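Ketosynthase (PDB 6KXD) probably catalyses decarboxylative condensation of acyl-ACP with malonyl-ACP, extending the polyketide chain as the ketosynthase of the ishigamide ketosynthase/chain length factor. Local coordinates at residues I281-L285 with I316-Y320; G345-C349 with I387-N391. All coordinates share one frame. Numbering follows the deposited sequence.

Interaction 1: I281-L285 with I316-Y320; sequences IRLAL and IVDVY
Two helices of an outer layer of the thiolase fold, in the C-terminal half of the ketosynthase, pack side by side here: 281-285 belongs to helix 274-288 and 316-320 is the last part of helix 306-320. Both segments are helical, with L285 N bonded to I281 O and Y320 N to I316 O, each at 2.9 Å. Their axes approach to 11.0 Å, and the N-to-C directions are 43° apart (signed crossing angle -43°); the nearest CA pair is R282 and V319, 7.0 Å apart. I281 points toward the partner helix in the mt rotamer, and its branches reach three residues: CD1 lies 4.1 Å from I316 CG1, while CG2 lies 3.8 Å from V319 CG1 and 4.0 Å from Y320 CE2. R282, leaving sideways at the exposed margin, extends past V319, with R282 CG 3.9 Å from V319 CG2; V319 CA sits over one face of the guanidinium, 3.8 Å from R282 NH2. The D318 carboxylate turns instead to a salt bridge with R274. One turn after I281, L285, also mt, sets CD1 4.1 Å from V319 CG1, so V319, in the t rotamer and the most covered residue, is embraced by I281, R282 and L285. Y320 starts out sideways, but with chi1 of -78° its ring comes back toward the other helix, and I281 CG2 and L285 CD1 approach it obliquely. I281, L285, I316 and Y320 all reach strand 387-394, so the pair lies on one face of the sheet. Y320 OH, hydrogen-bonded to Q389 OE1, also touches L285 CD2 at 3.9 Å.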
loop_
_atom_site.group_PDB
_atom_site.type_symbol
_atom_site.label_atom_id
_atom_site.label_comp_id
_atom_site.label_asym_id
_atom_site.label_seq_id
_atom_site.Cartn_x
_atom_site.Cartn_y
_atom_site.Cartn_z
ATOM N N ILE A 281 -5.028 6.273 -18.130
ATOM C CA ILE A 281 -5.927 7.393 -18.444
ATOM C C ILE A 281 -7.192 6.824 -19.096
ATOM O O ILE A 281 -8.288 7.146 -18.676
ATOM C CB ILE A 281 -5.215 8.458 -19.303
ATOM C CG1 ILE A 281 -4.042 9.075 -18.553
ATOM C CG2 ILE A 281 -6.197 9.529 -19.760
ATOM C CD1 ILE A 281 -3.161 9.973 -19.396
ATOM N N ARG A 282 -7.025 5.940 -20.090
ATOM C CA ARG A 282 -8.178 5.450 -20.818
ATOM C C ARG A 282 -9.091 4.661 -19.886
ATOM O O ARG A 282 -10.292 4.741 -20.000
ATOM C CB ARG A 282 -7.794 4.576 -22.015
ATOM C CG ARG A 282 -7.048 5.311 -23.113
ATOM C CD ARG A 282 -6.768 4.411 -24.309
ATOM N NE ARG A 282 -5.775 4.984 -25.211
ATOM C CZ ARG A 282 -6.058 5.808 -26.203
ATOM N NH1 ARG A 282 -7.290 6.263 -26.360
ATOM N NH2 ARG A 282 -5.110 6.156 -27.053
ATOM N N LEU A 283 -8.506 3.873 -18.975
ATOM C CA LEU A 283 -9.302 3.080 -18.023
ATOM C C LEU A 283 -10.126 3.984 -17.106
ATOM O O LEU A 283 -11.314 3.721 -16.815
ATOM C CB LEU A 283 -8.351 2.186 -17.229
ATOM C CG LEU A 283 -7.877 0.944 -17.974
ATOM C CD1 LEU A 283 -6.688 0.307 -17.265
ATOM C CD2 LEU A 283 -9.015 -0.057 -18.130
ATOM N N ALA A 284 -9.500 5.076 -16.680
ATOM C CA ALA A 284 -10.098 6.023 -15.823
ATOM C C ALA A 284 -11.278 6.716 -16.519
ATOM O O ALA A 284 -12.371 6.882 -15.941
ATOM C CB ALA A 284 -9.053 7.019 -15.383
ATOM N N LEU A 285 -11.062 7.110 -17.777
ATOM C CA LEU A 285 -12.148 7.759 -18.517
ATOM C C LEU A 285 -13.312 6.771 -18.683
ATOM O O LEU A 285 -14.452 7.126 -18.503
ATOM C CB LEU A 285 -11.601 8.275 -19.847
ATOM C CG LEU A 285 -10.463 9.289 -19.771
ATOM C CD1 LEU A 285 -9.925 9.592 -21.156
ATOM C CD2 LEU A 285 -10.866 10.566 -19.072
ATOM N N ILE A 316 -0.468 11.562 -22.674
ATOM C CA ILE A 316 -1.601 12.455 -22.689
ATOM C C ILE A 316 -1.993 12.727 -24.160
ATOM O O ILE A 316 -3.160 12.626 -24.523
ATOM C CB ILE A 316 -1.307 13.745 -21.889
ATOM C CG1 ILE A 316 -1.304 13.450 -20.384
ATOM C CG2 ILE A 316 -2.326 14.832 -22.221
ATOM C CD1 ILE A 316 -0.684 14.536 -19.527
ATOM N N VAL A 317 -0.997 13.031 -24.982
ATOM C CA VAL A 317 -1.232 13.342 -26.392
ATOM C C VAL A 317 -1.729 12.079 -27.115
ATOM O O VAL A 317 -2.608 12.165 -27.977
ATOM C CB VAL A 317 0.029 13.949 -27.040
ATOM C CG1 VAL A 317 -0.122 14.065 -28.554
ATOM C CG2 VAL A 317 0.390 15.294 -26.435
ATOM N N ASP A 318 -1.215 10.893 -26.748
ATOM C CA ASP A 318 -1.750 9.652 -27.296
ATOM C C ASP A 318 -3.249 9.550 -27.052
ATOM O O ASP A 318 -3.984 9.150 -27.945
ATOM C CB ASP A 318 -1.146 8.390 -26.690
ATOM C CG ASP A 318 0.216 8.034 -27.231
ATOM O OD1 ASP A 318 0.636 8.664 -28.225
ATOM O OD2 ASP A 318 0.844 7.129 -26.639
ATOM N N VAL A 319 -3.697 9.860 -25.829
ATOM C CA VAL A 319 -5.030 9.605 -25.466
ATOM C C VAL A 319 -5.961 10.691 -26.020
ATOM O O VAL A 319 -7.098 10.420 -26.360
ATOM C CB VAL A 319 -5.174 9.501 -23.936
ATOM C CG1 VAL A 319 -6.627 9.585 -23.522
ATOM C CG2 VAL A 319 -4.507 8.231 -23.419
ATOM N N TYR A 320 -5.503 11.933 -26.004
ATOM C CA TYR A 320 -6.382 13.061 -26.237
ATOM C C TYR A 320 -6.270 13.560 -27.673
ATOM O O TYR A 320 -7.029 14.424 -28.046
ATOM C CB TYR A 320 -6.072 14.202 -25.267
ATOM C CG TYR A 320 -6.632 13.957 -23.892
ATOM C CD1 TYR A 320 -7.912 14.379 -23.569
ATOM C CD2 TYR A 320 -5.916 13.256 -22.932
ATOM C CE1 TYR A 320 -8.458 14.135 -22.322
ATOM C CE2 TYR A 320 -6.445 13.017 -21.678
ATOM C CZ TYR A 320 -7.719 13.452 -21.373
ATOM O OH TYR A 320 -8.277 13.237 -20.149
#

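Interaction 2: G345-C349 with I387-N391; sequences GAIAC and IVQNN
C349, N390 and V388 carry most of this helix-on-sheet contact, in which 345-349, a regular helical segment, runs almost antiparallel to the extended strand segment 387-391. The axes are 8.6 Å apart at 170°, and the CA atoms pair A346 with N390 and C349 with V388, both at 6.2 Å. C349 points toward the strand with chi1 of -72°, placing its sulfur against both V388 and N390: SG is 3.4 Å from V388 CG1 and 3.8 Å from N390 CB. V388 (t) and N390 (t), two residues apart on the strand, share the face turned to the helix. The N390 amide lies against the first turn of the segment, with OD1 3.6 Å from G345 C and ND2 3.4 Å from A346 N, two donors that do not bond. An ideal CB on G345 would fall 2.7 Å from N390 OD1, a clash, so the lack of a side chain lets the helix settle this close. The polar ends of N390 are satisfied by hydrogen bonds to N174 and S342 O through ND2 and to S299 through OD1. In the layered alpha-beta-alpha-beta-alpha thiolase fold, helix 341-355 belongs to the buried central helical layer: it rests on the sheet where strand 387-394 lies between strands 297-299 and 398-405, and I347 and A348, on other sides of the helix, meet helix 24-34.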
loop_
_atom_site.group_PDB
_atom_site.type_symbol
_atom_site.label_atom_id
_atom_site.label_comp_id
_atom_site.label_asym_id
_atom_site.label_seq_id
_atom_site.Cartn_x
_atom_site.Cartn_y
_atom_site.Cartn_z
ATOM N N GLY A 345 -2.744 16.200 -4.856
ATOM C CA GLY A 345 -3.262 16.486 -6.212
ATOM C C GLY A 345 -4.758 16.317 -6.331
ATOM O O GLY A 345 -5.477 17.167 -6.940
ATOM N N ALA A 346 -5.283 15.200 -5.805
ATOM C CA ALA A 346 -6.703 14.967 -5.818
ATOM C C ALA A 346 -7.456 16.125 -5.146
ATOM O O ALA A 346 -8.535 16.508 -5.607
ATOM C CB ALA A 346 -7.037 13.651 -5.133
ATOM N N ILE A 347 -6.953 16.581 -3.995
ATOM C CA ILE A 347 -7.635 17.627 -3.253
ATOM C C ILE A 347 -7.594 18.915 -4.095
ATOM O O ILE A 347 -8.610 19.576 -4.259
ATOM C CB ILE A 347 -7.055 17.809 -1.849
ATOM C CG1 ILE A 347 -7.336 16.572 -1.004
ATOM C CG2 ILE A 347 -7.643 19.057 -1.174
ATOM C CD1 ILE A 347 -6.614 16.569 0.319
ATOM N N ALA A 348 -6.423 19.219 -4.654
ATOM C CA ALA A 348 -6.244 20.359 -5.538
ATOM C C ALA A 348 -7.277 20.303 -6.671
ATOM O O ALA A 348 -7.937 21.313 -6.973
ATOM C CB ALA A 348 -4.830 20.402 -6.029
ATOM N N CYS A 349 -7.481 19.104 -7.228
ATOM C CA CYS A 349 -8.465 18.849 -8.275
ATOM C C CYS A 349 -9.890 19.089 -7.801
ATOM O O CYS A 349 -10.710 19.635 -8.562
ATOM C CB CYS A 349 -8.363 17.436 -8.820
ATOM S SG CYS A 349 -6.890 17.251 -9.832
ATOM N N ILE A 387 -14.866 18.774 -14.725
ATOM C CA ILE A 387 -14.321 17.411 -14.694
ATOM C C ILE A 387 -12.800 17.513 -14.792
ATOM O O ILE A 387 -12.267 18.224 -15.656
ATOM C CB ILE A 387 -14.944 16.538 -15.808
ATOM C CG1 ILE A 387 -16.476 16.528 -15.716
ATOM C CG2 ILE A 387 -14.363 15.123 -15.787
ATOM C CD1 ILE A 387 -17.165 15.633 -16.725
ATOM N N VAL A 388 -12.102 16.823 -13.879
ATOM C CA VAL A 388 -10.670 16.926 -13.788
ATOM C C VAL A 388 -10.071 15.516 -13.677
ATOM O O VAL A 388 -10.632 14.648 -13.055
ATOM C CB VAL A 388 -10.237 17.810 -12.610
ATOM C CG1 VAL A 388 -8.729 17.952 -12.549
ATOM C CG2 VAL A 388 -10.901 19.176 -12.645
ATOM N N GLN A 389 -8.962 15.320 -14.385
ATOM C CA GLN A 389 -8.159 14.105 -14.323
ATOM C C GLN A 389 -6.927 14.379 -13.452
ATOM O O GLN A 389 -6.226 15.362 -13.597
ATOM C CB GLN A 389 -7.825 13.644 -15.737
ATOM C CG GLN A 389 -6.780 12.546 -15.800
ATOM C CD GLN A 389 -6.479 12.215 -17.242
ATOM O OE1 GLN A 389 -7.370 12.190 -18.084
ATOM N NE2 GLN A 389 -5.224 11.959 -17.538
ATOM N N ASN A 390 -6.696 13.488 -12.493
ATOM C CA ASN A 390 -5.519 13.555 -11.689
ATOM C C ASN A 390 -4.675 12.313 -11.944
ATOM O O ASN A 390 -5.086 11.216 -11.587
ATOM C CB ASN A 390 -5.900 13.611 -10.211
ATOM C CG ASN A 390 -4.732 13.787 -9.270
ATOM O OD1 ASN A 390 -3.909 14.695 -9.459
ATOM N ND2 ASN A 390 -4.688 12.958 -8.228
ATOM N N ASN A 391 -3.483 12.534 -12.502
ATOM C CA ASN A 391 -2.585 11.532 -12.891
ATOM C C ASN A 391 -1.602 11.236 -11.768
ATOM O O ASN A 391 -1.202 12.094 -10.977
ATOM C CB ASN A 391 -1.717 11.908 -14.088
ATOM C CG ASN A 391 -2.465 11.951 -15.401
ATOM O OD1 ASN A 391 -3.665 11.705 -15.471
ATOM N ND2 ASN A 391 -1.738 12.261 -16.459
#

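Strand 387-394 ties the two contacts together. Interaction 2 uses the face bearing V388 and N390, whereas the alternate residues Q389 and N391 point the other way, into the helix pair of interaction 1. The joint between them is tight: Y320 OH lies 2.5 Å from Q389 OE1, a probable hydrogen bond, and I281 CG1 packs 3.3 Å from Q389 NE2. The centres of interactions 1 and 2 are about 14 Å apart. Interaction 2 is wholly buried, built from small residues and a well-satisfied asparagine. Interaction 1 lies farther from the chain centre, joins helix to helix through branched aliphatic side chains and the Y320 ring, and ends in charged residues at the surface.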